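Local structure of extracellular solute-binding protein family 5 (Brucella melitensis, 4ONY) at residues 307-312 with 489-494; 350-355 with 560-565. The protein probably binds a peptide or similar solute in the periplasm and hands it to an ABC transporter for uptake. All coordinates share one frame; numbering follows the deposited sequence.

Interaction 1: 307-312 with 489-494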
ATOM      1  N   PRO A 307       4.325  -3.406   6.006  1.00 14.97           N
ATOM      2  CA  PRO A 307       5.461  -3.844   5.181  1.00 15.22           C
ATOM      3  C   PRO A 307       5.961  -2.800   4.185  1.00 15.30           C
ATOM      4  O   PRO A 307       5.252  -1.878   3.826  1.00 13.65           O
ATOM      5  CB  PRO A 307       4.918  -5.050   4.416  1.00 15.07           C
ATOM      6  CG  PRO A 307       3.422  -4.957   4.504  1.00 15.38           C
ATOM      7  CD  PRO A 307       3.076  -4.123   5.704  1.00 15.39           C
ATOM      8  N   ALA A 308       7.209  -2.969   3.788  1.00 15.91           N
ATOM      9  CA  ALA A 308       7.791  -2.157   2.736  1.00 17.19           C
ATOM     10  C   ALA A 308       7.424  -2.821   1.400  1.00 18.08           C
ATOM     11  O   ALA A 308       7.467  -4.067   1.283  1.00 21.06           O
ATOM     12  CB  ALA A 308       9.293  -2.113   2.922  1.00 17.14           C
ATOM     13  N   ASP A 309       7.023  -2.029   0.413  1.00 16.98           N
ATOM     14  CA  ASP A 309       6.614  -2.556  -0.874  1.00 16.90           C
ATOM     15  C   ASP A 309       7.800  -3.324  -1.485  1.00 15.81           C
ATOM     16  O   ASP A 309       8.947  -2.877  -1.394  1.00 14.70           O
ATOM     17  CB  ASP A 309       6.187  -1.419  -1.797  1.00 17.78           C
ATOM     18  CG  ASP A 309       4.816  -0.842  -1.443  1.00 19.67           C
ATOM     19  OD1 ASP A 309       4.058  -1.392  -0.587  1.00 19.02           O
ATOM     20  OD2 ASP A 309       4.499   0.161  -2.067  1.00 20.49           O
ATOM     21  N   MET A 310       7.524  -4.462  -2.098  1.00 15.20           N
ATOM     22  CA  MET A 310       8.551  -5.160  -2.889  1.00 15.12           C
ATOM     23  C   MET A 310       8.977  -4.355  -4.127  1.00 15.61           C
ATOM     24  O   MET A 310       8.146  -3.762  -4.828  1.00 14.46           O
ATOM     25  CB  MET A 310       8.023  -6.510  -3.334  1.00 15.92           C
ATOM     26  CG  MET A 310       8.975  -7.354  -4.169  1.00 16.71           C
ATOM     27  SD  MET A 310      10.620  -7.736  -3.548  1.00 17.09           S
ATOM     28  CE  MET A 310      10.143  -8.877  -2.246  1.00 17.83           C
ATOM     29  N   LEU A 311      10.290  -4.300  -4.344  1.00 15.19           N
ATOM     30  CA  LEU A 311      10.889  -3.954  -5.606  1.00 15.30           C
ATOM     31  C   LEU A 311      11.869  -5.102  -5.893  1.00 14.80           C
ATOM     32  O   LEU A 311      12.692  -5.445  -5.055  1.00 14.59           O
ATOM     33  CB  LEU A 311      11.658  -2.618  -5.526  1.00 15.87           C
ATOM     34  CG  LEU A 311      12.449  -2.206  -6.762  1.00 16.76           C
ATOM     35  CD1 LEU A 311      11.542  -1.958  -7.965  1.00 17.23           C
ATOM     36  CD2 LEU A 311      13.245  -0.945  -6.499  1.00 17.47           C
ATOM     37  N   GLY A 312      11.804  -5.665  -7.088  1.00 14.21           N
ATOM     38  CA  GLY A 312      12.711  -6.744  -7.462  1.00 14.03           C
ATOM     39  C   GLY A 312      12.843  -6.920  -8.940  1.00 14.02           C
ATOM     40  O   GLY A 312      11.995  -6.411  -9.699  1.00 13.79           O
ATOM     41  N   LEU A 489       5.372  -4.352  -5.835  1.00 17.85           N
ATOM     42  CA  LEU A 489       4.076  -4.786  -5.294  1.00 19.53           C
ATOM     43  C   LEU A 489       3.625  -3.857  -4.208  1.00 20.37           C
ATOM     44  O   LEU A 489       4.435  -3.485  -3.364  1.00 20.57           O
ATOM     45  CB  LEU A 489       4.194  -6.180  -4.672  1.00 20.14           C
ATOM     46  CG  LEU A 489       4.550  -7.302  -5.624  1.00 20.94           C
ATOM     47  CD1 LEU A 489       4.906  -8.507  -4.799  1.00 22.54           C
ATOM     48  CD2 LEU A 489       3.411  -7.612  -6.576  1.00 20.63           C
ATOM     49  N   ALA A 490       2.345  -3.530  -4.191  1.00 20.62           N
ATOM     50  CA  ALA A 490       1.767  -2.695  -3.112  1.00 22.47           C
ATOM     51  C   ALA A 490       1.369  -3.614  -1.966  1.00 23.03           C
ATOM     52  O   ALA A 490       0.423  -4.407  -2.095  1.00 22.53           O
ATOM     53  CB  ALA A 490       0.554  -1.954  -3.628  1.00 23.22           C
ATOM     54  N   SER A 491       2.146  -3.579  -0.888  1.00 22.00           N
ATOM     55  CA  SER A 491       2.024  -4.566   0.166  1.00 21.83           C
ATOM     56  C   SER A 491       1.142  -4.021   1.241  1.00 20.99           C
ATOM     57  O   SER A 491       1.001  -2.802   1.377  1.00 21.63           O
ATOM     58  CB  SER A 491       3.403  -4.904   0.745  1.00 22.91           C
ATOM     59  OG  SER A 491       3.934  -3.730   1.373  1.00 26.05           O
ATOM     60  N   SER A 492       0.593  -4.909   2.063  1.00 19.27           N
ATOM     61  CA  SER A 492      -0.130  -4.462   3.228  1.00 17.36           C
ATOM     62  C   SER A 492      -0.153  -5.522   4.303  1.00 16.48           C
ATOM     63  O   SER A 492       0.298  -6.648   4.112  1.00 15.65           O
ATOM     64  CB  SER A 492      -1.552  -4.039   2.880  1.00 18.48           C
ATOM     65  OG  SER A 492      -2.472  -5.141   2.931  1.00 18.01           O
ATOM     66  N   LEU A 493      -0.666  -5.127   5.452  1.00 16.03           N
ATOM     67  CA  LEU A 493      -0.861  -6.038   6.564  1.00 17.15           C
ATOM     68  C   LEU A 493      -2.144  -6.863   6.398  1.00 17.76           C
ATOM     69  O   LEU A 493      -2.411  -7.689   7.240  1.00 18.91           O
ATOM     70  CB  LEU A 493      -0.926  -5.261   7.894  1.00 17.14           C
ATOM     71  CG  LEU A 493       0.415  -4.809   8.471  1.00 17.32           C
ATOM     72  CD1 LEU A 493       0.283  -4.072   9.802  1.00 17.97           C
ATOM     73  CD2 LEU A 493       1.382  -5.966   8.655  1.00 17.27           C
ATOM     74  N   SER A 494      -2.897  -6.663   5.324  1.00 18.31           N
ATOM     75  CA  SER A 494      -4.163  -7.382   5.100  1.00 18.44           C
ATOM     76  C   SER A 494      -4.230  -7.983   3.723  1.00 18.25           C
ATOM     77  O   SER A 494      -5.145  -7.678   2.949  1.00 17.14           O
ATOM     78  CB  SER A 494      -5.297  -6.377   5.221  1.00 21.06           C
ATOM     79  OG  SER A 494      -5.196  -5.750   6.493  1.00 24.14           O
TER
HETATM   80  O   HOH W   1       2.449  -1.517   3.584  1.00 22.53           O
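One carboxylate oxygen, D309 OD1, takes two hydrogen bonds from a single residue, S491. The backbone N of S491 lies 2.9 Å from D309 OD1 and its N-H points almost straight at it (176°), yet it reaches the oxygen from well above the carboxylate plane. The hydroxyl S491 OG, 3.1 Å from the same D309 OD1, donates to the anti lone pair. CB of S491 points toward the facing segment, and chi1 of 65° sets OG beside the P307 ring, 3.4 Å from P307 CG. On the far side of this ring P307 CD lies against L493 CD2 at 3.9 Å, ring and leucine branch crossing obliquely. A water donates to both P307 O and S491 O and bridges the two backbones. Toward the sheet, L489 N donates to M310 O (3.0 Å), and L489 CD1 touches M310 CB; the rest of the methionine bends off toward T352 and F355. The two segments run nearly antiparallel, beside strands 310-315 and 484-489, neighbours in the mixed sheet. Beyond them, R502 of helix 499-503 binds A490 O and R537 binds L493 O, tying the outgoing loop to two helices. Two donors on one oxygen restrain the rotation of the D309 carboxylate and would tend to favour its charged form. Beyond the L489 N to M310 O bond, the D309 side chain and a water link the two backbones, which implies that the loop after L489 is held by directed bonds at S491 and, at L493, by apolar packing on P307 plus the R537 bond to its carbonyl.

Interaction 2: 350-355 with 560-565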
ATOM      1  N   ARG A 350      18.156  -0.513   2.601  1.00 17.12           N
ATOM      2  CA  ARG A 350      18.324  -1.773   3.252  1.00 18.59           C
ATOM      3  C   ARG A 350      17.802  -2.828   2.315  1.00 16.18           C
ATOM      4  O   ARG A 350      16.810  -2.627   1.581  1.00 15.13           O
ATOM      5  CB  ARG A 350      17.552  -1.820   4.601  1.00 22.78           C
ATOM      6  CG  ARG A 350      18.367  -2.357   5.795  1.00 29.63           C
ATOM      7  CD  ARG A 350      19.044  -1.285   6.724  1.00 35.00           C
ATOM      8  NE  ARG A 350      19.902  -0.318   5.999  1.00 41.24           N
ATOM      9  CZ  ARG A 350      20.632   0.680   6.542  1.00 43.13           C
ATOM     10  NH1 ARG A 350      21.313   1.511   5.759  1.00 40.32           N
ATOM     11  NH2 ARG A 350      20.679   0.876   7.852  1.00 49.28           N
ATOM     12  N   ARG A 351      18.424  -3.998   2.385  1.00 14.95           N
ATOM     13  CA  ARG A 351      18.068  -5.090   1.498  1.00 13.91           C
ATOM     14  C   ARG A 351      16.654  -5.596   1.809  1.00 13.60           C
ATOM     15  O   ARG A 351      16.303  -5.806   2.961  1.00 14.14           O
ATOM     16  CB  ARG A 351      19.044  -6.271   1.680  1.00 13.45           C
ATOM     17  CG  ARG A 351      18.870  -7.356   0.604  1.00 13.06           C
ATOM     18  CD  ARG A 351      19.342  -6.907  -0.776  1.00 13.20           C
ATOM     19  NE  ARG A 351      18.892  -7.780  -1.872  1.00 13.26           N
ATOM     20  CZ  ARG A 351      19.613  -8.787  -2.425  1.00 13.15           C
ATOM     21  NH1 ARG A 351      20.823  -9.096  -1.999  1.00 13.21           N
ATOM     22  NH2 ARG A 351      19.101  -9.469  -3.433  1.00 12.77           N
ATOM     23  N   THR A 352      15.865  -5.824   0.777  1.00 13.11           N
ATOM     24  CA  THR A 352      14.542  -6.417   0.939  1.00 12.79           C
ATOM     25  C   THR A 352      14.723  -7.930   0.831  1.00 12.69           C
ATOM     26  O   THR A 352      15.406  -8.425  -0.063  1.00 12.65           O
ATOM     27  CB  THR A 352      13.589  -5.915  -0.164  1.00 12.73           C
ATOM     28  OG1 THR A 352      13.363  -4.498  -0.020  1.00 12.50           O
ATOM     29  CG2 THR A 352      12.277  -6.656  -0.092  1.00 12.32           C
ATOM     30  N   GLN A 353      14.107  -8.660   1.729  1.00 12.78           N
ATOM     31  CA  GLN A 353      14.208 -10.116   1.745  1.00 13.20           C
ATOM     32  C   GLN A 353      12.835 -10.862   1.610  1.00 12.46           C
ATOM     33  O   GLN A 353      12.822 -11.946   1.130  1.00 12.00           O
ATOM     34  CB  GLN A 353      14.848 -10.568   3.063  1.00 14.44           C
ATOM     35  CG  GLN A 353      16.171  -9.902   3.400  1.00 15.96           C
ATOM     36  CD  GLN A 353      16.762 -10.484   4.658  1.00 17.32           C
ATOM     37  OE1 GLN A 353      17.203 -11.601   4.700  1.00 17.31           O
ATOM     38  NE2 GLN A 353      16.655  -9.747   5.720  1.00 21.74           N
ATOM     39  N   SER A 354      11.752 -10.273   2.105  1.00 12.01           N
ATOM     40  CA  SER A 354      10.433 -10.897   2.191  1.00 11.59           C
ATOM     41  C   SER A 354       9.436 -10.099   1.343  1.00 11.37           C
ATOM     42  O   SER A 354       9.603  -8.884   1.189  1.00 11.08           O
ATOM     43  CB  SER A 354       9.966 -10.817   3.645  1.00 11.41           C
ATOM     44  OG  SER A 354       8.605 -11.205   3.844  1.00 11.33           O
ATOM     45  N   PHE A 355       8.379 -10.772   0.915  1.00 11.26           N
ATOM     46  CA  PHE A 355       7.251 -10.106   0.288  1.00 11.93           C
ATOM     47  C   PHE A 355       6.369  -9.370   1.308  1.00 11.96           C
ATOM     48  O   PHE A 355       5.469  -8.668   0.900  1.00 12.24           O
ATOM     49  CB  PHE A 355       6.453 -11.119  -0.534  1.00 11.86           C
ATOM     50  CG  PHE A 355       7.216 -11.641  -1.728  1.00 12.01           C
ATOM     51  CD1 PHE A 355       7.169 -10.981  -2.912  1.00 12.22           C
ATOM     52  CD2 PHE A 355       8.000 -12.750  -1.631  1.00 12.75           C
ATOM     53  CE1 PHE A 355       7.863 -11.426  -4.000  1.00 12.67           C
ATOM     54  CE2 PHE A 355       8.727 -13.213  -2.712  1.00 12.41           C
ATOM     55  CZ  PHE A 355       8.644 -12.557  -3.905  1.00 12.32           C
ATOM     56  N   LEU A 560      15.145  -6.579  -4.172  1.00 12.84           N
ATOM     57  CA  LEU A 560      16.129  -5.510  -4.199  1.00 12.79           C
ATOM     58  C   LEU A 560      16.193  -4.826  -2.847  1.00 13.05           C
ATOM     59  O   LEU A 560      16.814  -5.377  -1.938  1.00 13.02           O
ATOM     60  CB  LEU A 560      15.835  -4.557  -5.362  1.00 13.23           C
ATOM     61  CG  LEU A 560      16.096  -5.167  -6.745  1.00 13.33           C
ATOM     62  CD1 LEU A 560      15.676  -4.273  -7.919  1.00 13.31           C
ATOM     63  CD2 LEU A 560      17.553  -5.558  -6.875  1.00 13.99           C
ATOM     64  N   TYR A 561      15.534  -3.673  -2.676  1.00 12.93           N
ATOM     65  CA  TYR A 561      15.771  -2.837  -1.534  1.00 13.90           C
ATOM     66  C   TYR A 561      14.650  -1.836  -1.303  1.00 14.19           C
ATOM     67  O   TYR A 561      13.798  -1.602  -2.169  1.00 14.52           O
ATOM     68  CB  TYR A 561      17.118  -2.101  -1.695  1.00 14.96           C
ATOM     69  CG  TYR A 561      17.273  -1.517  -3.083  1.00 15.67           C
ATOM     70  CD1 TYR A 561      16.551  -0.394  -3.473  1.00 16.26           C
ATOM     71  CD2 TYR A 561      18.082  -2.116  -3.993  1.00 15.57           C
ATOM     72  CE1 TYR A 561      16.658   0.113  -4.759  1.00 17.42           C
ATOM     73  CE2 TYR A 561      18.222  -1.598  -5.246  1.00 17.04           C
ATOM     74  CZ  TYR A 561      17.506  -0.496  -5.628  1.00 17.16           C
ATOM     75  OH  TYR A 561      17.667  -0.031  -6.896  1.00 18.58           O
ATOM     76  N   HIS A 562      14.663  -1.275  -0.114  1.00 14.54           N
ATOM     77  CA  HIS A 562      13.629  -0.378   0.366  1.00 15.06           C
ATOM     78  C   HIS A 562      14.274   0.557   1.369  1.00 15.60           C
ATOM     79  O   HIS A 562      15.392   0.281   1.876  1.00 16.14           O
ATOM     80  CB  HIS A 562      12.514  -1.189   1.063  1.00 14.82           C
ATOM     81  CG  HIS A 562      12.957  -1.861   2.320  1.00 14.52           C
ATOM     82  ND1 HIS A 562      13.679  -3.042   2.326  1.00 14.77           N
ATOM     83  CD2 HIS A 562      12.847  -1.492   3.616  1.00 15.20           C
ATOM     84  CE1 HIS A 562      14.024  -3.352   3.565  1.00 14.74           C
ATOM     85  NE2 HIS A 562      13.516  -2.438   4.369  1.00 15.32           N
ATOM     86  N   LEU A 563      13.568   1.619   1.711  1.00 16.23           N
ATOM     87  CA  LEU A 563      14.057   2.573   2.700  1.00 16.94           C
ATOM     88  C   LEU A 563      13.614   2.114   4.075  1.00 16.82           C
ATOM     89  O   LEU A 563      12.470   1.937   4.285  1.00 17.15           O
ATOM     90  CB  LEU A 563      13.483   3.973   2.393  1.00 18.25           C
ATOM     91  CG  LEU A 563      14.105   4.648   1.174  1.00 18.73           C
ATOM     92  CD1 LEU A 563      13.440   5.979   0.945  1.00 20.00           C
ATOM     93  CD2 LEU A 563      15.610   4.826   1.346  1.00 19.52           C
ATOM     94  N   PRO A 564      14.522   1.941   5.030  1.00 17.03           N
ATOM     95  CA  PRO A 564      14.074   1.461   6.313  1.00 17.71           C
ATOM     96  C   PRO A 564      13.364   2.488   7.232  1.00 18.94           C
ATOM     97  O   PRO A 564      12.698   2.086   8.202  1.00 17.38           O
ATOM     98  CB  PRO A 564      15.369   1.000   6.965  1.00 18.11           C
ATOM     99  CG  PRO A 564      16.428   1.878   6.372  1.00 18.27           C
ATOM    100  CD  PRO A 564      15.980   2.080   4.959  1.00 17.74           C
ATOM    101  N   TYR A 565      13.478   3.783   6.922  1.00 16.81           N
ATOM    102  CA  TYR A 565      12.734   4.794   7.646  1.00 17.13           C
ATOM    103  C   TYR A 565      11.907   5.637   6.684  1.00 16.17           C
ATOM    104  O   TYR A 565      12.328   5.884   5.555  1.00 16.39           O
ATOM    105  CB  TYR A 565      13.714   5.703   8.393  1.00 18.97           C
ATOM    106  CG  TYR A 565      14.559   4.994   9.432  1.00 21.44           C
ATOM    107  CD1 TYR A 565      14.099   4.850  10.729  1.00 24.48           C
ATOM    108  CD2 TYR A 565      15.792   4.482   9.117  1.00 23.18           C
ATOM    109  CE1 TYR A 565      14.843   4.209  11.700  1.00 27.09           C
ATOM    110  CE2 TYR A 565      16.563   3.804  10.081  1.00 25.90           C
ATOM    111  CZ  TYR A 565      16.078   3.666  11.381  1.00 27.52           C
ATOM    112  OH  TYR A 565      16.760   3.034  12.440  1.00 29.49           O
TER
HETATM  113  O   HOH W   2      11.514  -3.592  -1.624  1.00 18.02           O
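H562 ND1 donates to T352 OG1 at 2.8 Å, the hydroxyl lying near the edge of the imidazole, 17° out of its plane. The same hydroxyl donates to a water that in turn donates to Y561 O, so T352 OG1 both accepts and gives. A chi1 of 66° turns CG of H562 over its own backbone toward the facing strand, and the ring edge at CE1 comes 3.4 Å from R351 O. The backbones pair antiparallel: R350 and H562 form a hydrogen-bonded pair, R350 N to H562 O (3.0 Å) and H562 N to R350 O. Past the non-hydrogen-bonded pair of R351 and Y561, T352 N donates to L560 O at 2.9 Å. R351 NE adds only a weak bond to L560 O, while its NH2 is held by P559 O. At the other end P564 CG packs over one face of the R350 guanidinium, about 4.1 Å from NE. Farther out, E357 touches H562, and Y349 and F345 meet the Y561 ring. Because ND1 is the donor, it carries a proton; the histidine and threonine therefore add a side-chain bond at T352, just beyond the backbone pairing of edge strand 350-351.

Interactions 1 and 2, with centres about 10 Å apart, sit on one mixed sheet: strand 557-562 lies between 350-351 and 310-315, and 484-489 follows. They touch directly. L311 O and L560 N are 2.8 Å apart, a probable hydrogen bond that joins the neighbouring strands 310-315 and 557-562, while A308 CB packs on H562 CD2 at 3.7 Å. M310 reaches from the first contact into the second, its CE packing 3.5 Å from S354 O. The bound 1-ethoxy-2-(2-ethoxyethoxy)ethane is lined by other residues, Q222, Q225, R226, Y256 and Y257, none of which belongs to either contact.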